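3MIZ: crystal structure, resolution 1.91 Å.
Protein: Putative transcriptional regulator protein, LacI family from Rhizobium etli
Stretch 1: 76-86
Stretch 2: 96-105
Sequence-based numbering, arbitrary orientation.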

# COMPACT_ATOMS: atom_id res chain seq x y z
N TYR A 76 -19.98 2.04 -3.50
CA TYR A 76 -19.68 0.74 -2.91
C TYR A 76 -18.42 0.26 -3.60
O TYR A 76 -18.45 -0.14 -4.76
N VAL A 77 -17.30 0.29 -2.87
CA VAL A 77 -16.02 -0.08 -3.44
C VAL A 77 -15.36 -1.28 -2.77
O VAL A 77 -15.21 -1.33 -1.55
N THR A 78 -14.97 -2.26 -3.58
CA THR A 78 -14.30 -3.43 -3.03
C THR A 78 -12.81 -3.31 -3.33
O THR A 78 -12.42 -2.75 -4.37
N MSE A 79 -11.97 -3.81 -2.43
CA MSE A 79 -10.52 -3.74 -2.62
C MSE A 79 -10.08 -4.56 -3.83
O MSE A 79 -9.16 -4.18 -4.55
N TYR A 80 -10.71 -5.71 -4.03
CA TYR A 80 -10.40 -6.53 -5.20
C TYR A 80 -11.72 -6.83 -5.89
O TYR A 80 -12.79 -6.68 -5.30
N ARG A 81 -11.64 -7.24 -7.14
CA ARG A 81 -12.84 -7.51 -7.90
C ARG A 81 -13.71 -8.60 -7.28
O ARG A 81 -13.24 -9.70 -7.00
N ARG A 82 -14.98 -8.28 -7.05
CA ARG A 82 -15.91 -9.22 -6.44
C ARG A 82 -17.29 -9.14 -7.08
O ARG A 82 -17.63 -8.16 -7.75
N ILE A 83 -18.07 -10.20 -6.89
CA ILE A 83 -19.45 -10.25 -7.35
C ILE A 83 -20.18 -10.36 -6.02
O ILE A 83 -19.99 -11.33 -5.28
N VAL A 84 -20.98 -9.35 -5.68
CA VAL A 84 -21.68 -9.35 -4.41
C VAL A 84 -22.80 -8.33 -4.35
O VAL A 84 -22.71 -7.25 -4.95
N ASP A 85 -23.86 -8.69 -3.64
CA ASP A 85 -25.00 -7.80 -3.44
C ASP A 85 -24.74 -7.05 -2.14
O ASP A 85 -24.44 -7.66 -1.12
N PRO A 86 -24.86 -5.72 -2.16
CA PRO A 86 -24.62 -5.02 -0.89
C PRO A 86 -25.67 -5.47 0.13
O PRO A 86 -26.78 -5.83 -0.25
N VAL A 96 -23.60 3.42 -6.54
CA VAL A 96 -22.87 2.97 -7.72
C VAL A 96 -21.77 2.06 -7.19
O VAL A 96 -21.06 2.42 -6.24
N MSE A 97 -21.64 0.87 -7.77
CA MSE A 97 -20.61 -0.07 -7.34
C MSE A 97 -19.34 0.10 -8.17
O MSE A 97 -19.41 0.28 -9.38
N ILE A 98 -18.19 0.08 -7.51
CA ILE A 98 -16.91 0.23 -8.20
C ILE A 98 -15.95 -0.90 -7.85
O ILE A 98 -15.67 -1.15 -6.67
N ASN A 99 -15.46 -1.57 -8.89
CA ASN A 99 -14.51 -2.69 -8.79
C ASN A 99 -15.23 -3.97 -8.40
O ASN A 99 -14.62 -4.95 -7.97
N CYS A 100 -16.55 -3.96 -8.55
CA CYS A 100 -17.37 -5.10 -8.21
C CYS A 100 -18.67 -5.06 -9.00
O CYS A 100 -19.02 -4.04 -9.60
N ARG A 101 -19.37 -6.19 -9.01
CA ARG A 101 -20.63 -6.32 -9.72
C ARG A 101 -21.63 -7.01 -8.80
O ARG A 101 -21.26 -7.89 -8.02
N PRO A 102 -22.91 -6.63 -8.89
CA PRO A 102 -23.92 -7.26 -8.04
C PRO A 102 -24.16 -8.71 -8.44
O PRO A 102 -24.00 -9.06 -9.61
N GLN A 103 -24.54 -9.54 -7.47
CA GLN A 103 -24.84 -10.94 -7.76
C GLN A 103 -26.19 -10.96 -8.46
O GLN A 103 -26.43 -11.75 -9.38
N THR A 104 -27.08 -10.06 -8.03
CA THR A 104 -28.41 -9.95 -8.63
C THR A 104 -28.32 -9.09 -9.88
O THR A 104 -27.93 -7.92 -9.82
N ARG A 105 -28.69 -9.68 -11.01
CA ARG A 105 -28.66 -9.01 -12.31
C ARG A 105 -29.24 -7.60 -12.29
O ARG A 105 -30.40 -7.39 -11.94

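The two stretches run side by side in parallel and bury 863 Å² between them. Each turns a corner, stretch 1 at Met79 and Tyr80, stretch 2 at Ile98 and Asn99. The backbones pair before and after these corners. Ile98 N donates to Tyr76 O at 2.8 Å, and beyond the corner Arg101 N donates to Arg82 O at 2.9 Å and Val84 N to Arg101 O at 2.8 Å. In the paired segments the register sets the face each CA-to-CB bond takes.

Tyr76 and Met97 are paired and put their side chains on the same face of the sheet. Tyr76 is t, with chi2 near 81°. Its CB lies 4.0 Å from Met97 CG. The ring presents its edge to Cys100: Tyr76 CD2 is 3.9 Å from Cys100 SG. The p rotamer of Cys100 goes with this placement of the sulfur near the plane of the ring.

Met97 is a selenomethionine with chi1 m, chi2 t and chi3 p. With chi2 extended, the side chain reaches toward Val84 and Pro86, and the end comes nearer than the CA-to-CB bond alone would suggest. Met97 SE reaches 4.2 Å from Pro86 CD. Its methyl, Met97 CE, lies 3.0 Å from Val84 O, a tight approach, and 4.4 Å from Val84 CG1. One side chain thus links the first strand to the segment after the corner. Val84 itself is p, and its CA-to-CB bond points away.

Val77 and Ile98 occupy the other face. Val77 is t, and its CG2 meets Ile98 CB at 4.0 Å. Ile98 is m, t. Both are buried.

At the corner, Thr78 is p, and Thr78 OG1 donates to Tyr80 O, two residues further on, at 2.9 Å; Thr78 OG1 also lies 2.9 Å from Asn99 O. The same hydroxyl oxygen is 3.3 Å from Cys100 CB. Asn99 has positive phi and points toward stretch 1. Its chi1 is t, and 82 Å² of the residue is covered by stretch 1. The orientation of its amide is uncertain. Met79, also selenomethionine, and Tyr80 point away and contribute little.

Arg82 is m, t, p; its CB is 4.4 Å from Cys100 CB, but the end of the side chain leads away. Arg81 is extended, t at chi1 through chi3. Its NH2 comes within 4.2 Å of Arg101 NH2, a close pair of like charges; Arg81 NE and NH1 are satisfied elsewhere in the structure.

Ile83 is m, t and shares a face with Arg101. Its CD1 sits over one face of the Arg101 guanidinium, 3.5 Å from Arg101 NH2. Arg101 has chi1 and chi3 between wells, and its end comes nearer to stretch 1. Ile83 CG2 also touches Gln103 OE1 at 3.6 Å.

Asp85 has an off-well chi1 near -91°, and its carboxylate reaches stretch 2. Thr104 N donates to Asp85 OD1 at 2.9 Å, and Gln103 N adds a weak bond to Asp85 OD1 at 2.7 Å. Thr104, m, donates from OG1 to Asp85 OD2 at 2.6 Å. Both carboxylate oxygens are therefore engaged.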

# COMPACT_ATOMS: atom_id res chain seq x y z
CB TYR A 76 -20.83 -0.21 -3.22
CG TYR A 76 -20.85 -1.42 -2.33
CD1 TYR A 76 -21.39 -1.34 -1.05
CD2 TYR A 76 -20.35 -2.64 -2.77
CE1 TYR A 76 -21.45 -2.44 -0.23
CE2 TYR A 76 -20.41 -3.76 -1.96
CZ TYR A 76 -20.96 -3.65 -0.68
OH TYR A 76 -21.04 -4.75 0.14
CB VAL A 77 -15.04 1.13 -3.35
CG1 VAL A 77 -13.72 0.80 -4.03
CG2 VAL A 77 -15.68 2.36 -3.95
CB THR A 78 -14.87 -4.73 -3.64
OG1 THR A 78 -14.85 -4.66 -5.07
CG2 THR A 78 -16.32 -4.93 -3.17
CB MSE A 79 -9.81 -4.20 -1.35
CG MSE A 79 -9.89 -3.20 -0.22
SE MSE A 79 -9.08 -1.50 -0.73
CE MSE A 79 -10.68 -0.48 -1.17
CB TYR A 80 -9.66 -7.83 -4.83
CG TYR A 80 -10.22 -8.58 -3.65
CD1 TYR A 80 -9.66 -8.43 -2.38
CD2 TYR A 80 -11.29 -9.47 -3.81
CE1 TYR A 80 -10.15 -9.14 -1.29
CE2 TYR A 80 -11.79 -10.18 -2.72
CZ TYR A 80 -11.21 -10.01 -1.47
OH TYR A 80 -11.69 -10.74 -0.41
CB ARG A 81 -12.47 -7.86 -9.33
CG ARG A 81 -13.58 -7.60 -10.31
CD ARG A 81 -13.06 -7.78 -11.71
NE ARG A 81 -14.15 -7.82 -12.67
CZ ARG A 81 -13.99 -8.04 -13.97
NH1 ARG A 81 -12.77 -8.25 -14.45
NH2 ARG A 81 -15.04 -8.07 -14.77
CB ARG A 82 -16.08 -8.89 -4.95
CG ARG A 82 -14.85 -9.01 -4.07
CD ARG A 82 -15.16 -8.53 -2.65
NE ARG A 82 -16.31 -9.24 -2.10
CZ ARG A 82 -17.02 -8.83 -1.05
NH1 ARG A 82 -16.70 -7.71 -0.42
NH2 ARG A 82 -18.06 -9.55 -0.63
CB ILE A 83 -19.75 -11.50 -8.20
CG1 ILE A 83 -18.92 -11.48 -9.49
CG2 ILE A 83 -21.22 -11.53 -8.57
CD1 ILE A 83 -19.05 -12.77 -10.31
CB VAL A 84 -20.70 -9.07 -3.25
CG1 VAL A 84 -19.96 -7.76 -3.50
CG2 VAL A 84 -21.45 -9.00 -1.92
CB ASP A 85 -26.30 -8.59 -3.30
CG ASP A 85 -27.00 -8.80 -4.63
OD1 ASP A 85 -26.38 -8.58 -5.69
OD2 ASP A 85 -28.19 -9.20 -4.60
CB PRO A 86 -24.77 -3.55 -1.26
CG PRO A 86 -24.39 -3.51 -2.73
CD PRO A 86 -25.05 -4.77 -3.27
CB VAL A 96 -22.25 4.13 -8.52
CG1 VAL A 96 -21.33 3.59 -9.60
CG2 VAL A 96 -23.35 4.97 -9.16
CB MSE A 97 -21.14 -1.51 -7.47
CG MSE A 97 -22.31 -1.80 -6.54
SE MSE A 97 -23.10 -3.56 -6.82
CE MSE A 97 -21.68 -4.61 -6.07
CB ILE A 98 -16.24 1.57 -7.84
CG1 ILE A 98 -17.19 2.74 -8.14
CG2 ILE A 98 -14.94 1.73 -8.66
CD1 ILE A 98 -16.78 4.07 -7.49
CB ASN A 99 -13.42 -2.39 -7.76
CG ASN A 99 -12.15 -3.19 -8.01
OD1 ASN A 99 -11.34 -3.42 -7.11
ND2 ASN A 99 -11.97 -3.62 -9.25
CB CYS A 100 -17.65 -5.12 -6.70
SG CYS A 100 -18.38 -3.59 -6.03
CB ARG A 101 -20.40 -7.15 -10.99
CG ARG A 101 -21.57 -8.01 -11.43
CD ARG A 101 -21.11 -8.98 -12.51
NE ARG A 101 -19.73 -9.40 -12.27
CZ ARG A 101 -19.04 -10.24 -13.03
NH1 ARG A 101 -19.59 -10.78 -14.11
NH2 ARG A 101 -17.78 -10.51 -12.73
CB PRO A 102 -25.15 -6.39 -8.26
CG PRO A 102 -25.00 -5.97 -9.70
CD PRO A 102 -23.52 -5.62 -9.78
CB GLN A 103 -24.91 -11.74 -6.45
CG GLN A 103 -25.15 -13.23 -6.66
CD GLN A 103 -24.13 -13.85 -7.59
OE1 GLN A 103 -24.13 -13.59 -8.80
NE2 GLN A 103 -23.23 -14.67 -7.04
CB THR A 104 -29.41 -9.31 -7.65
OG1 THR A 104 -29.61 -10.19 -6.53
CG2 THR A 104 -30.74 -9.04 -8.33
CB ARG A 105 -29.39 -9.84 -13.36
CG ARG A 105 -29.41 -9.22 -14.75
CD ARG A 105 -30.09 -10.14 -15.77
NE ARG A 105 -31.54 -10.22 -15.57
CZ ARG A 105 -32.39 -9.23 -15.84
NH1 ARG A 105 -31.94 -8.08 -16.34
NH2 ARG A 105 -33.68 -9.39 -15.62